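Local atomic coordinates of putative phosphomannomutase (Thermus thermophilus, PDB entry 1TUO), a protein that probably interconverts phosphorylated sugars as a magnesium-dependent mutase of the phosphohexose mutase family, moving a phosphate group between positions on the sugar. Residues T294-L304 / F370-H381; F315-L323 / G338-R346. All coordinates share one frame; numbering follows the deposited sequence.

Contact 1. Residues T294-L304 / F370-H381; sequences TWLLDRLGERL and FKEVEALTGLTH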
# COMPACT_ATOMS: atom_id res chain seq x y z
N THR A 294 2.40 13.78 -6.27
CA THR A 294 2.70 14.67 -7.39
C THR A 294 1.56 15.60 -7.76
O THR A 294 0.39 15.20 -7.75
CB THR A 294 3.04 13.86 -8.66
OG1 THR A 294 3.22 14.75 -9.76
CG2 THR A 294 1.91 12.88 -8.99
N TRP A 295 1.88 16.84 -8.12
CA TRP A 295 0.84 17.77 -8.52
C TRP A 295 0.41 17.51 -9.96
O TRP A 295 -0.44 18.23 -10.49
CB TRP A 295 1.30 19.23 -8.36
CG TRP A 295 2.63 19.55 -8.94
CD1 TRP A 295 3.33 18.82 -9.86
CD2 TRP A 295 3.42 20.70 -8.65
NE1 TRP A 295 4.52 19.46 -10.17
CE2 TRP A 295 4.59 20.62 -9.44
CE3 TRP A 295 3.25 21.81 -7.81
CZ2 TRP A 295 5.59 21.59 -9.40
CZ3 TRP A 295 4.24 22.78 -7.77
CH2 TRP A 295 5.40 22.66 -8.56
N LEU A 296 1.00 16.51 -10.60
CA LEU A 296 0.60 16.19 -11.96
C LEU A 296 -0.81 15.62 -11.90
O LEU A 296 -1.57 15.72 -12.87
CB LEU A 296 1.55 15.16 -12.61
CG LEU A 296 2.62 15.71 -13.56
CD1 LEU A 296 3.71 16.41 -12.77
CD2 LEU A 296 3.21 14.56 -14.38
N LEU A 297 -1.18 15.02 -10.77
CA LEU A 297 -2.53 14.47 -10.67
C LEU A 297 -3.53 15.63 -10.66
O LEU A 297 -4.56 15.57 -11.35
CB LEU A 297 -2.69 13.63 -9.40
CG LEU A 297 -4.06 12.96 -9.23
CD1 LEU A 297 -4.37 12.09 -10.45
CD2 LEU A 297 -4.05 12.11 -7.97
N ASP A 298 -3.24 16.67 -9.90
CA ASP A 298 -4.11 17.85 -9.83
C ASP A 298 -4.26 18.44 -11.23
O ASP A 298 -5.37 18.76 -11.66
CB ASP A 298 -3.52 18.93 -8.91
CG ASP A 298 -3.17 18.40 -7.54
OD1 ASP A 298 -3.69 18.96 -6.55
OD2 ASP A 298 -2.37 17.45 -7.45
N ARG A 299 -3.14 18.58 -11.93
CA ARG A 299 -3.14 19.14 -13.28
C ARG A 299 -3.93 18.25 -14.24
O ARG A 299 -4.69 18.75 -15.07
CB ARG A 299 -1.70 19.32 -13.79
CG ARG A 299 -1.57 19.83 -15.24
CD ARG A 299 -2.26 21.18 -15.44
NE ARG A 299 -1.54 22.29 -14.82
CZ ARG A 299 -0.44 22.85 -15.31
NH1 ARG A 299 0.09 22.42 -16.45
NH2 ARG A 299 0.14 23.86 -14.67
N LEU A 300 -3.76 16.94 -14.13
CA LEU A 300 -4.48 16.03 -15.02
C LEU A 300 -5.98 16.22 -14.81
O LEU A 300 -6.76 16.26 -15.77
CB LEU A 300 -4.09 14.57 -14.72
CG LEU A 300 -4.58 13.51 -15.71
CD1 LEU A 300 -3.91 13.72 -17.07
CD2 LEU A 300 -4.25 12.12 -15.17
N GLY A 301 -6.38 16.36 -13.55
CA GLY A 301 -7.78 16.56 -13.23
C GLY A 301 -8.35 17.86 -13.77
O GLY A 301 -9.49 17.89 -14.22
N GLU A 302 -7.57 18.93 -13.73
CA GLU A 302 -8.06 20.20 -14.25
C GLU A 302 -8.09 20.17 -15.77
O GLU A 302 -9.00 20.72 -16.40
CB GLU A 302 -7.18 21.36 -13.76
CG GLU A 302 -5.84 21.49 -14.46
CD GLU A 302 -5.01 22.65 -13.91
OE1 GLU A 302 -4.63 22.59 -12.72
OE2 GLU A 302 -4.74 23.60 -14.68
N ARG A 303 -7.11 19.50 -16.37
CA ARG A 303 -7.01 19.40 -17.83
C ARG A 303 -8.09 18.52 -18.45
O ARG A 303 -8.71 18.90 -19.45
CB ARG A 303 -5.63 18.86 -18.23
CG ARG A 303 -4.47 19.86 -18.20
CD ARG A 303 -4.41 20.69 -19.48
NE ARG A 303 -3.37 21.72 -19.45
CZ ARG A 303 -2.18 21.62 -20.06
NH1 ARG A 303 -1.85 20.53 -20.74
NH2 ARG A 303 -1.33 22.64 -19.99
N LEU A 304 -8.32 17.35 -17.87
CA LEU A 304 -9.29 16.40 -18.42
C LEU A 304 -10.71 16.47 -17.85
O LEU A 304 -11.65 15.97 -18.48
CB LEU A 304 -8.76 14.98 -18.29
CG LEU A 304 -7.44 14.72 -19.01
CD1 LEU A 304 -7.08 13.25 -18.89
CD2 LEU A 304 -7.54 15.12 -20.48
N PHE A 370 3.17 7.17 -19.47
CA PHE A 370 3.48 8.30 -18.63
C PHE A 370 3.86 9.52 -19.47
O PHE A 370 3.58 10.65 -19.09
CB PHE A 370 4.59 7.98 -17.64
CG PHE A 370 4.83 9.08 -16.65
CD1 PHE A 370 3.84 9.43 -15.74
CD2 PHE A 370 6.00 9.82 -16.68
CE1 PHE A 370 4.00 10.51 -14.88
CE2 PHE A 370 6.18 10.90 -15.83
CZ PHE A 370 5.19 11.25 -14.93
N LYS A 371 4.50 9.29 -20.62
CA LYS A 371 4.89 10.39 -21.51
C LYS A 371 3.61 11.10 -21.96
O LYS A 371 3.60 12.31 -22.17
CB LYS A 371 5.63 9.85 -22.74
CG LYS A 371 6.95 9.16 -22.43
CD LYS A 371 7.99 10.13 -21.91
CE LYS A 371 9.31 9.41 -21.63
NZ LYS A 371 10.38 10.34 -21.17
N GLU A 372 2.54 10.32 -22.10
CA GLU A 372 1.24 10.85 -22.50
C GLU A 372 0.68 11.66 -21.33
O GLU A 372 -0.01 12.67 -21.52
CB GLU A 372 0.30 9.70 -22.87
CG GLU A 372 -1.15 10.10 -23.17
CD GLU A 372 -1.34 10.81 -24.50
OE1 GLU A 372 -0.50 10.65 -25.42
OE2 GLU A 372 -2.35 11.53 -24.63
N VAL A 373 0.96 11.22 -20.11
CA VAL A 373 0.50 11.96 -18.94
C VAL A 373 1.21 13.32 -18.96
O VAL A 373 0.59 14.35 -18.74
CB VAL A 373 0.86 11.24 -17.62
CG1 VAL A 373 0.63 12.16 -16.43
CG2 VAL A 373 0.01 9.98 -17.47
N GLU A 374 2.51 13.30 -19.23
CA GLU A 374 3.26 14.54 -19.27
C GLU A 374 2.77 15.47 -20.38
O GLU A 374 2.74 16.69 -20.22
CB GLU A 374 4.76 14.24 -19.42
CG GLU A 374 5.41 13.86 -18.09
CD GLU A 374 6.85 13.40 -18.21
OE1 GLU A 374 7.64 13.69 -17.28
OE2 GLU A 374 7.19 12.73 -19.21
N ALA A 375 2.37 14.89 -21.51
CA ALA A 375 1.88 15.68 -22.63
C ALA A 375 0.54 16.34 -22.28
O ALA A 375 0.33 17.53 -22.52
CB ALA A 375 1.71 14.80 -23.87
N LEU A 376 -0.37 15.55 -21.71
CA LEU A 376 -1.69 16.06 -21.34
C LEU A 376 -1.65 17.08 -20.20
O LEU A 376 -2.53 17.94 -20.11
CB LEU A 376 -2.61 14.89 -20.96
CG LEU A 376 -2.92 13.89 -22.08
CD1 LEU A 376 -3.74 12.73 -21.53
CD2 LEU A 376 -3.68 14.60 -23.21
N THR A 377 -0.66 16.97 -19.32
CA THR A 377 -0.56 17.91 -18.19
C THR A 377 0.33 19.10 -18.54
O THR A 377 0.20 20.16 -17.94
CB THR A 377 0.05 17.25 -16.93
OG1 THR A 377 1.34 16.71 -17.24
CG2 THR A 377 -0.85 16.14 -16.42
N GLY A 378 1.22 18.90 -19.50
CA GLY A 378 2.13 19.96 -19.90
C GLY A 378 3.25 20.12 -18.88
O GLY A 378 3.93 21.14 -18.85
N LEU A 379 3.43 19.10 -18.05
CA LEU A 379 4.46 19.13 -17.01
C LEU A 379 5.40 17.95 -17.09
O LEU A 379 5.03 16.87 -17.57
CB LEU A 379 3.79 19.13 -15.63
CG LEU A 379 2.83 20.27 -15.29
CD1 LEU A 379 2.13 19.96 -13.97
CD2 LEU A 379 3.60 21.58 -15.20
N THR A 380 6.63 18.15 -16.63
CA THR A 380 7.63 17.09 -16.59
C THR A 380 7.76 16.72 -15.12
O THR A 380 7.61 17.58 -14.25
CB THR A 380 9.00 17.57 -17.13
OG1 THR A 380 8.87 17.89 -18.52
CG2 THR A 380 10.05 16.48 -16.96
N HIS A 381 8.04 15.45 -14.83
CA HIS A 381 8.13 14.97 -13.46
C HIS A 381 9.46 14.38 -13.04
O HIS A 381 10.07 13.59 -13.77
CB HIS A 381 7.04 13.92 -13.22
CG HIS A 381 7.19 13.17 -11.93
ND1 HIS A 381 6.72 13.65 -10.73
CD2 HIS A 381 7.78 11.99 -11.66
CE1 HIS A 381 7.01 12.80 -9.77
NE2 HIS A 381 7.66 11.78 -10.30

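Contact 2. Residues F315-L323 / G338-R346; sequences FKWIKEEFL and GYPEHLPER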
# COMPACT_ATOMS: atom_id res chain seq x y z
N PHE A 315 -3.63 6.68 5.20
CA PHE A 315 -4.67 6.13 4.35
C PHE A 315 -6.08 6.27 4.91
O PHE A 315 -7.06 6.20 4.17
CB PHE A 315 -4.38 4.66 4.02
CG PHE A 315 -5.23 4.11 2.91
CD1 PHE A 315 -6.42 3.43 3.20
CD2 PHE A 315 -4.88 4.29 1.58
CE1 PHE A 315 -7.23 2.94 2.18
CE2 PHE A 315 -5.68 3.81 0.56
CZ PHE A 315 -6.86 3.13 0.85
N LYS A 316 -6.19 6.48 6.22
CA LYS A 316 -7.50 6.64 6.84
C LYS A 316 -8.27 7.76 6.16
O LYS A 316 -9.49 7.68 5.99
CB LYS A 316 -7.35 6.94 8.34
CG LYS A 316 -6.61 8.24 8.64
CD LYS A 316 -6.55 8.50 10.14
CE LYS A 316 -5.66 9.70 10.45
NZ LYS A 316 -6.77 10.65 10.45
N TRP A 317 -7.56 8.82 5.76
CA TRP A 317 -8.20 9.96 5.11
C TRP A 317 -8.76 9.59 3.74
O TRP A 317 -9.80 10.11 3.33
CB TRP A 317 -7.22 11.12 4.93
CG TRP A 317 -6.69 11.72 6.20
CD1 TRP A 317 -5.58 11.30 6.90
CD2 TRP A 317 -7.19 12.86 6.90
NE1 TRP A 317 -5.37 12.13 7.99
CE2 TRP A 317 -6.35 13.09 8.01
CE3 TRP A 317 -8.28 13.72 6.69
CZ2 TRP A 317 -6.55 14.15 8.90
CZ3 TRP A 317 -8.49 14.77 7.58
CH2 TRP A 317 -7.63 14.97 8.68
N ILE A 318 -8.07 8.70 3.03
CA ILE A 318 -8.52 8.28 1.71
C ILE A 318 -9.72 7.34 1.84
O ILE A 318 -10.67 7.42 1.07
CB ILE A 318 -7.37 7.57 0.94
CG1 ILE A 318 -6.25 8.59 0.68
CG2 ILE A 318 -7.88 6.99 -0.37
CD1 ILE A 318 -5.00 7.99 0.04
N LYS A 319 -9.67 6.46 2.83
CA LYS A 319 -10.77 5.53 3.06
C LYS A 319 -12.06 6.29 3.37
O LYS A 319 -13.12 5.97 2.83
CB LYS A 319 -10.44 4.57 4.21
CG LYS A 319 -11.60 3.70 4.67
CD LYS A 319 -11.08 2.50 5.47
CE LYS A 319 -12.21 1.79 6.21
NZ LYS A 319 -12.66 2.58 7.40
N GLU A 320 -11.97 7.31 4.22
CA GLU A 320 -13.16 8.09 4.56
C GLU A 320 -13.82 8.62 3.29
O GLU A 320 -15.03 8.54 3.13
CB GLU A 320 -12.80 9.27 5.48
CG GLU A 320 -14.03 10.09 5.91
CD GLU A 320 -13.69 11.19 6.90
OE1 GLU A 320 -13.21 12.27 6.48
OE2 GLU A 320 -13.91 10.98 8.11
N GLU A 321 -13.01 9.17 2.39
CA GLU A 321 -13.54 9.71 1.15
C GLU A 321 -14.10 8.64 0.22
O GLU A 321 -15.11 8.86 -0.45
CB GLU A 321 -12.47 10.55 0.44
CG GLU A 321 -12.07 11.79 1.24
CD GLU A 321 -13.29 12.54 1.77
OE1 GLU A 321 -13.45 12.63 3.01
OE2 GLU A 321 -14.09 13.04 0.95
N PHE A 322 -13.46 7.48 0.17
CA PHE A 322 -13.94 6.38 -0.67
C PHE A 322 -15.36 6.00 -0.26
O PHE A 322 -16.23 5.79 -1.11
CB PHE A 322 -13.04 5.16 -0.50
CG PHE A 322 -11.88 5.10 -1.46
CD1 PHE A 322 -11.34 6.26 -2.01
CD2 PHE A 322 -11.30 3.87 -1.77
CE1 PHE A 322 -10.24 6.20 -2.85
CE2 PHE A 322 -10.19 3.80 -2.62
CZ PHE A 322 -9.66 4.97 -3.16
N LEU A 323 -15.58 5.90 1.05
CA LEU A 323 -16.88 5.51 1.57
C LEU A 323 -17.98 6.51 1.19
O LEU A 323 -19.17 6.20 1.30
CB LEU A 323 -16.80 5.32 3.09
CG LEU A 323 -15.84 4.20 3.52
CD1 LEU A 323 -15.78 4.11 5.04
CD2 LEU A 323 -16.29 2.87 2.92
N GLY A 338 -5.63 2.58 -3.97
CA GLY A 338 -6.90 1.94 -3.67
C GLY A 338 -7.90 2.18 -4.78
O GLY A 338 -7.87 3.20 -5.47
N TYR A 339 -8.81 1.22 -4.95
CA TYR A 339 -9.84 1.28 -5.99
C TYR A 339 -11.18 1.09 -5.28
O TYR A 339 -11.53 -0.02 -4.87
CB TYR A 339 -9.56 0.16 -7.00
CG TYR A 339 -8.12 0.20 -7.47
CD1 TYR A 339 -7.71 1.11 -8.45
CD2 TYR A 339 -7.16 -0.61 -6.88
CE1 TYR A 339 -6.36 1.22 -8.82
CE2 TYR A 339 -5.82 -0.51 -7.23
CZ TYR A 339 -5.42 0.40 -8.20
OH TYR A 339 -4.09 0.50 -8.53
N PRO A 340 -11.93 2.19 -5.13
CA PRO A 340 -13.24 2.23 -4.46
C PRO A 340 -14.24 1.11 -4.75
O PRO A 340 -14.84 0.56 -3.82
CB PRO A 340 -13.78 3.62 -4.83
CG PRO A 340 -13.03 3.98 -6.08
CD PRO A 340 -11.66 3.47 -5.80
N GLU A 341 -14.44 0.76 -6.02
CA GLU A 341 -15.39 -0.30 -6.35
C GLU A 341 -14.92 -1.69 -5.93
O GLU A 341 -15.68 -2.66 -6.02
CB GLU A 341 -15.71 -0.26 -7.85
CG GLU A 341 -14.61 0.31 -8.73
CD GLU A 341 -13.26 -0.32 -9.02
OE1 GLU A 341 -13.51 -1.51 -9.05
OE2 GLU A 341 -12.18 0.15 -9.36
N HIS A 342 -13.69 -1.77 -5.45
CA HIS A 342 -13.08 -3.02 -5.00
C HIS A 342 -13.10 -3.11 -3.47
O HIS A 342 -13.92 -3.82 -2.88
CB HIS A 342 -11.64 -3.09 -5.53
CG HIS A 342 -10.83 -4.24 -5.00
ND1 HIS A 342 -11.25 -5.55 -5.06
CD2 HIS A 342 -9.59 -4.26 -4.45
CE1 HIS A 342 -10.31 -6.33 -4.57
NE2 HIS A 342 -9.29 -5.58 -4.19
N LEU A 343 -12.19 -2.38 -2.83
CA LEU A 343 -12.08 -2.35 -1.38
C LEU A 343 -11.51 -0.99 -0.98
O LEU A 343 -10.71 -0.42 -1.72
CB LEU A 343 -11.11 -3.42 -0.87
CG LEU A 343 -11.45 -4.92 -0.83
CD1 LEU A 343 -10.18 -5.69 -0.49
CD2 LEU A 343 -12.53 -5.18 0.21
N PRO A 344 -11.93 -0.46 0.18
CA PRO A 344 -11.41 0.84 0.65
C PRO A 344 -10.10 0.50 1.33
O PRO A 344 -9.93 0.73 2.53
CB PRO A 344 -12.48 1.29 1.63
CG PRO A 344 -12.94 -0.01 2.23
CD PRO A 344 -13.05 -0.91 1.01
N GLU A 345 -9.18 -0.05 0.54
CA GLU A 345 -7.88 -0.50 1.03
C GLU A 345 -6.82 -0.44 -0.07
O GLU A 345 -7.14 -0.43 -1.26
CB GLU A 345 -8.04 -1.95 1.52
CG GLU A 345 -6.75 -2.64 1.94
CD GLU A 345 -6.22 -2.12 3.25
OE1 GLU A 345 -6.64 -2.64 4.31
OE2 GLU A 345 -5.40 -1.18 3.22
N ARG A 346 -5.55 -0.40 0.32
CA ARG A 346 -4.46 -0.38 -0.65
C ARG A 346 -4.29 -1.82 -1.13
O ARG A 346 -4.17 -2.73 -0.32
CB ARG A 346 -3.17 0.10 0.02
CG ARG A 346 -3.21 1.56 0.41
CD ARG A 346 -2.02 1.98 1.25
NE ARG A 346 -2.08 1.44 2.61
CZ ARG A 346 -1.54 2.03 3.67
NH1 ARG A 346 -0.89 3.18 3.52
NH2 ARG A 346 -1.65 1.48 4.87

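Contact 1. Residues T294-L304 / F370-H381
Leu296 fits as a knob into the hole formed by Phe370, Val373, Glu374 and Thr377, where helices 296-304 and 370-377 cross at 63° with their axes 9.4 Å apart. A branched leucine suits the site because its two methyls part: CD2 reaches Phe370 CZ at 3.9 Å, while CD1 lies against CB of Leu379. Farther along, Leu300 and Leu304 meet Leu376.

Two arginines bind carbonyls at the end of helix 370-377. Arg299 NH1 donates to Thr377 O at 2.7 Å, almost in line with the C=O bond (175°), and Leu379 CD1 covers one face of its guanidinium. Bends at chi2 and chi3 fold the chain back to this oxygen. Arg303 NH1 meets Leu376 O at 2.8 Å from above the carbonyl plane. Gly378 takes a positive phi as the helix ends, and a CB there would crowd Arg303 NH2.

Thr377 OG1 donates a hydrogen bond to Val373 O and accepts one from Leu379 N, an ST turn. Thr294 OG1 caps Leu296 N at 3.0 Å.

Glu444 of strand 440-445 hydrogen-bonds to both Thr294 OG1 and His381 ND1, linking both segments to the C-terminal sheet, while Leu304 and Leu376 both rest on Leu276 of helix 267-280.

Contact 2. Residues F315-L323 / G338-R346
Phe315 and Phe322, two turns apart on helix 315-322, pack against the chain that leaves edge strand 337-339 of the third alpha/beta/alpha domain and makes an inverse gamma turn centred on Pro344. Flat, apolar rings suit this buried seam, which is held by packing.

The Phe322 ring lies under Pro340, whose CD makes a CH-pi contact 3.9 Å from the ring centroid and 29° off its normal. At the ring's edge CZ meets Gly338 O at 3.4 Å. Gly338 suits the spot because a CB would press on both phenylalanine rings. Pro344 CB sits beside Lys319 CG, and Leu323 CD2 also approaches that CB.

With CG anti to the backbone N (chi1 -168°), Phe315 brings CE2 to 3.3 Å from Arg346 CG. An alanine here is likely to open a gap beside Glu345 and Pro344 and leave the Arg346 chain freer to turn.

Charged ends find partners outside the two segments: salt bridges join Lys319 NZ to Asp122, Arg346 NH1 to Glu332 and Glu345 OE1 to Lys121, and Ser92 OG also hydrogen-bonds to Glu345 OE1. The Arg346 guanidinium has Phe315 CB 3.8 Å above its centre, whereas buried Pro344 O, without a polar partner, faces the Phe315 edge 3.5 Å from CE1.

Contact 2 is nested in the chain loop that contact 1 closes. The two helices of contact 1 and both segments of contact 2 lie in the third alpha/beta/alpha domain, and the end of 370-381 leads on toward the first strand of the C-terminal sheet. Their centres are 23 Å apart and their nearest atoms about 9 Å, so they do not touch. Contact 1, about 23 Å from the centre of the chain, faces the C-terminal domain through Glu444; contact 2, about 11 Å from it, faces the first domain through Lys121 and Asp122. In this family the active site lies in a cleft among the four domains, so these contacts probably bear on how its walls are set against each other.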